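Local coordinates for periplasmic sugar-binding domain protein (Pseudomonas fluorescens Pf-5, PDB 3H75) that probably binds a carbohydrate in the periplasm, as a two-domain member of the bacterial solute-binding protein 2 family, at residues Q296-T299 with P300-R304; E43-P46 with Q47-L50. All blocks are in the same frame, centred on the assembly; numbering follows the deposited sequence.

Interaction 1: Q296-T299 with P300-R304; sequences QALT and PAQAR
T299 and Q302 grip each other in a capping box at the start of helix 300-309. The hydroxyl OG1 of T299, the N-cap residue, accepts the backbone N-H of Q302 at 3.1 Å, while the side-chain oxygen OE1 of Q302 reaches back to take the backbone N-H of T299 at 3.0 Å. That second bond lies in the plane of the Q302 amide and uses a lone pair of OE1, with a C=O...N angle of 137°. Threonine suits the cap because its short hydroxyl, set between the backbone N and the carbonyl carbon (chi1 60°), faces the first turn, where amides have no earlier carbonyl to bond. P300 follows well, since the first residue of a helix needs no N-H donor, and the first turn is closed by A303 N bonding to T299 O at 2.9 Å.

Beyond the capping box, the extended chain of Q302 reaches back past T299 and L298 toward the end of strand 296-297. CB of Q302 rests 4.0 Å from CD2 of L298. NE2 of Q302 makes a weak bond of 3.3 Å to OE1 of Q296, the amide planes 47° apart. The T299 N bond, with this weak help, should fix the rotation of the Q302 amide. A water lies within bonding distance of both Q302 OE1 (2.6 Å) and A297 O, and may bridge them.

On the inner side, toward helix 244-252, CD1 of buried L298 lies 4.5 Å from CB of A303, a small residue that lets the helix sit close. L298 also packs on L247 and L250, where A303 meets I251. Backbone bonds of Q296 with A260 and L298 with L258 hold strand 296-297 antiparallel to strand 257-260, as the outermost strand of the mixed sheet; T299 then turns the chain into helix 300-309.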
loop_
_atom_site.group_PDB
_atom_site.type_symbol
_atom_site.label_atom_id
_atom_site.label_comp_id
_atom_site.label_asym_id
_atom_site.label_seq_id
_atom_site.Cartn_x
_atom_site.Cartn_y
_atom_site.Cartn_z
ATOM N N GLN A 296 2.923 9.721 0.525
ATOM C CA GLN A 296 2.926 11.122 0.917
ATOM C C GLN A 296 1.995 11.260 2.108
ATOM O O GLN A 296 0.936 10.634 2.148
ATOM C CB GLN A 296 2.395 12.021 -0.201
ATOM C CG GLN A 296 3.333 12.256 -1.362
ATOM C CD GLN A 296 2.755 13.243 -2.361
ATOM O OE1 GLN A 296 2.307 14.329 -1.985
ATOM N NE2 GLN A 296 2.767 12.875 -3.639
ATOM N N ALA A 297 2.396 12.071 3.079
ATOM C CA ALA A 297 1.556 12.330 4.242
ATOM C C ALA A 297 0.587 13.396 3.735
ATOM O O ALA A 297 0.939 14.573 3.638
ATOM C CB ALA A 297 2.395 12.870 5.387
ATOM N N LEU A 298 -0.627 12.974 3.399
ATOM C CA LEU A 298 -1.640 13.862 2.847
ATOM C C LEU A 298 -1.975 15.106 3.645
ATOM O O LEU A 298 -2.034 15.075 4.868
ATOM C CB LEU A 298 -2.942 13.099 2.617
ATOM C CG LEU A 298 -2.955 11.944 1.618
ATOM C CD1 LEU A 298 -4.344 11.314 1.635
ATOM C CD2 LEU A 298 -2.606 12.443 0.223
ATOM N N THR A 299 -2.194 16.201 2.925
ATOM C CA THR A 299 -2.596 17.455 3.538
ATOM C C THR A 299 -4.118 17.411 3.440
ATOM O O THR A 299 -4.667 16.632 2.659
ATOM C CB THR A 299 -2.100 18.666 2.732
ATOM O OG1 THR A 299 -2.655 18.617 1.413
ATOM C CG2 THR A 299 -0.586 18.659 2.635
ATOM N N PRO A 300 -4.824 18.229 4.233
ATOM C CA PRO A 300 -6.286 18.209 4.152
ATOM C C PRO A 300 -6.768 18.539 2.739
ATOM O O PRO A 300 -7.744 17.965 2.262
ATOM C CB PRO A 300 -6.699 19.267 5.172
ATOM C CG PRO A 300 -5.621 19.149 6.210
ATOM C CD PRO A 300 -4.370 19.055 5.367
ATOM N N ALA A 301 -6.073 19.461 2.076
ATOM C CA ALA A 301 -6.432 19.857 0.717
ATOM C C ALA A 301 -6.346 18.679 -0.251
ATOM O O ALA A 301 -7.236 18.477 -1.076
ATOM C CB ALA A 301 -5.522 20.986 0.246
ATOM N N GLN A 302 -5.269 17.908 -0.153
ATOM C CA GLN A 302 -5.092 16.747 -1.016
ATOM C C GLN A 302 -6.135 15.684 -0.699
ATOM O O GLN A 302 -6.661 15.028 -1.598
ATOM C CB GLN A 302 -3.697 16.153 -0.826
ATOM C CG GLN A 302 -2.565 17.064 -1.256
ATOM C CD GLN A 302 -1.210 16.455 -0.963
ATOM O OE1 GLN A 302 -0.916 16.095 0.177
ATOM N NE2 GLN A 302 -0.378 16.332 -1.992
ATOM N N ALA A 303 -6.420 15.505 0.587
ATOM C CA ALA A 303 -7.403 14.514 1.016
ATOM C C ALA A 303 -8.780 14.860 0.464
ATOM O O ALA A 303 -9.547 13.976 0.095
ATOM C CB ALA A 303 -7.446 14.442 2.539
ATOM N N ARG A 304 -9.090 16.153 0.414
ATOM C CA ARG A 304 -10.373 16.620 -0.100
ATOM C C ARG A 304 -10.518 16.219 -1.567
ATOM O O ARG A 304 -11.579 15.770 -1.994
ATOM C CB ARG A 304 -10.466 18.145 0.028
ATOM C CG ARG A 304 -11.780 18.761 -0.452
ATOM C CD ARG A 304 -12.783 18.937 0.687
ATOM N NE ARG A 304 -13.657 17.781 0.866
ATOM C CZ ARG A 304 -14.569 17.676 1.830
ATOM N NH1 ARG A 304 -14.723 18.656 2.710
ATOM N NH2 ARG A 304 -15.332 16.595 1.912
HETATM O O HOH W 1 1.578 15.669 0.914
#

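Interaction 2: E43-P46 with Q47-L50; sequences ERDP and QNTL. With SO4 (sulfate ion), chain B.
D45 caps the first turn of helix 46-58 with its carboxylate: OD1 accepts the backbone N-H of Q47 at 3.0 Å, the donor coming from above the carboxylate plane. The side chain reaches forward because CG stands anti to the backbone N (chi1 -178°). Aspartate suits this N-cap, a short anion whose charge probably interacts favourably with the helix dipole. P46 suits the next position, where no N-H is required.

Backbone bonds continue the turn. D45 O takes N48 N at 2.8 Å, and P46 O receives L50 N at 3.2 Å along with a weaker bond from T49 N.

Side-chain packing and solvent tie D45 to N48. ND2 of N48 lies 3.4 Å from CB of D45 but donates to A42 O, while a water links N48 OD1 to D45 OD2. Without the carboxylate, as with an alanine here, Q47 N would probably lose its side-chain acceptor and the water its carboxylate partner.

The ionic contacts belong to R44, which takes no part in the cap. Its guanidinium meets a sulfate, probably from the crystallisation liquor, edge-on, NH1 to O4 in its plane and NH2 to O2, both 2.9 Å. W19 NE1 binds the same ion, and NH2 of R44 forms a salt bridge with E16.

R44 touches W187, just after strand 177-184 of the mixed sheet, so the sulfate probably lies where the two domains face each other. The loop follows strand 36-41, outermost in the parallel sheet, and leads into helix 46-58, whose buried L50 packs with P46 on V74 of helix 74-82.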
loop_
_atom_site.group_PDB
_atom_site.type_symbol
_atom_site.label_atom_id
_atom_site.label_comp_id
_atom_site.label_asym_id
_atom_site.label_seq_id
_atom_site.Cartn_x
_atom_site.Cartn_y
_atom_site.Cartn_z
ATOM N N GLU A 43 -9.668 -13.103 -2.169
ATOM C CA GLU A 43 -10.618 -12.982 -1.066
ATOM C C GLU A 43 -9.890 -13.314 0.239
ATOM O O GLU A 43 -10.375 -14.055 1.103
ATOM C CB GLU A 43 -11.851 -13.881 -1.282
ATOM C CG GLU A 43 -12.589 -13.640 -2.613
ATOM C CD GLU A 43 -13.205 -12.250 -2.755
ATOM O OE1 GLU A 43 -13.111 -11.433 -1.816
ATOM O OE2 GLU A 43 -13.795 -11.978 -3.826
ATOM N N ARG A 44 -8.690 -12.753 0.341
ATOM C CA ARG A 44 -7.822 -12.875 1.504
ATOM C C ARG A 44 -7.349 -14.256 1.945
ATOM O O ARG A 44 -7.096 -14.486 3.128
ATOM C CB ARG A 44 -8.447 -12.124 2.683
ATOM C CG ARG A 44 -8.284 -10.595 2.593
ATOM C CD ARG A 44 -6.807 -10.228 2.591
ATOM N NE ARG A 44 -6.553 -8.787 2.523
ATOM C CZ ARG A 44 -5.329 -8.265 2.519
ATOM N NH1 ARG A 44 -4.272 -9.067 2.576
ATOM N NH2 ARG A 44 -5.161 -6.948 2.465
ATOM N N ASP A 45 -7.235 -15.177 0.995
ATOM C CA ASP A 45 -6.710 -16.509 1.282
ATOM C C ASP A 45 -5.606 -16.692 0.249
ATOM O O ASP A 45 -5.883 -16.935 -0.927
ATOM C CB ASP A 45 -7.773 -17.594 1.097
ATOM C CG ASP A 45 -7.246 -18.980 1.440
ATOM O OD1 ASP A 45 -6.011 -19.149 1.473
ATOM O OD2 ASP A 45 -8.059 -19.902 1.668
ATOM N N PRO A 46 -4.336 -16.556 0.664
ATOM C CA PRO A 46 -3.209 -16.707 -0.262
ATOM C C PRO A 46 -3.207 -18.005 -1.058
ATOM O O PRO A 46 -2.686 -18.058 -2.172
ATOM C CB PRO A 46 -1.998 -16.585 0.654
ATOM C CG PRO A 46 -2.475 -15.625 1.686
ATOM C CD PRO A 46 -3.859 -16.155 1.998
ATOM N N GLN A 47 -3.782 -19.058 -0.490
ATOM C CA GLN A 47 -3.822 -20.322 -1.201
ATOM C C GLN A 47 -4.640 -20.199 -2.484
ATOM O O GLN A 47 -4.414 -20.939 -3.441
ATOM C CB GLN A 47 -4.383 -21.422 -0.301
ATOM C CG GLN A 47 -3.425 -21.824 0.814
ATOM C CD GLN A 47 -2.073 -22.279 0.282
ATOM O OE1 GLN A 47 -1.992 -23.171 -0.561
ATOM N NE2 GLN A 47 -1.004 -21.667 0.780
ATOM N N ASN A 48 -5.584 -19.260 -2.517
ATOM C CA ASN A 48 -6.378 -19.078 -3.724
ATOM C C ASN A 48 -5.528 -18.458 -4.826
ATOM O O ASN A 48 -5.718 -18.748 -6.003
ATOM C CB ASN A 48 -7.599 -18.199 -3.455
ATOM C CG ASN A 48 -8.621 -18.884 -2.578
ATOM O OD1 ASN A 48 -8.695 -20.116 -2.533
ATOM N ND2 ASN A 48 -9.430 -18.090 -1.885
ATOM N N THR A 49 -4.596 -17.594 -4.440
ATOM C CA THR A 49 -3.710 -16.957 -5.408
ATOM C C THR A 49 -2.840 -18.032 -6.053
ATOM O O THR A 49 -2.644 -18.048 -7.267
ATOM C CB THR A 49 -2.807 -15.913 -4.722
ATOM O OG1 THR A 49 -3.624 -14.869 -4.169
ATOM C CG2 THR A 49 -1.821 -15.304 -5.720
ATOM N N LEU A 50 -2.333 -18.942 -5.230
ATOM C CA LEU A 50 -1.491 -20.018 -5.732
ATOM C C LEU A 50 -2.271 -20.906 -6.692
ATOM O O LEU A 50 -1.778 -21.257 -7.761
ATOM C CB LEU A 50 -0.957 -20.857 -4.571
ATOM C CG LEU A 50 -0.109 -22.077 -4.940
ATOM C CD1 LEU A 50 1.155 -21.642 -5.672
ATOM C CD2 LEU A 50 0.253 -22.824 -3.665
HETATM S S SO4 B . -1.353 -6.996 1.731
HETATM O O1 SO4 B . -0.207 -6.178 2.181
HETATM O O2 SO4 B . -2.546 -6.141 1.646
HETATM O O3 SO4 B . -1.031 -7.542 0.404
HETATM O O4 SO4 B . -1.582 -8.090 2.700
HETATM O O HOH W 2 -8.571 -21.926 -0.309
#

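How the interactions relate
Interactions 1 and 2 both start a helix, with a side-chain cap followed by proline, yet they lie on opposite sides of the chain's centre, their own centres about 33 Å apart and their nearest atoms about 18 Å. They share no element: 296-304 leaves an edge strand of the mixed sheet, 43-50 follows an edge strand of the parallel one. Interaction 1 is partly buried, and its neutral cap is reciprocal, backed by leucine and alanine against another helix. Interaction 2 is a surface contact with a one-way cap from an anionic aspartate, beside an arginine that holds sulfate.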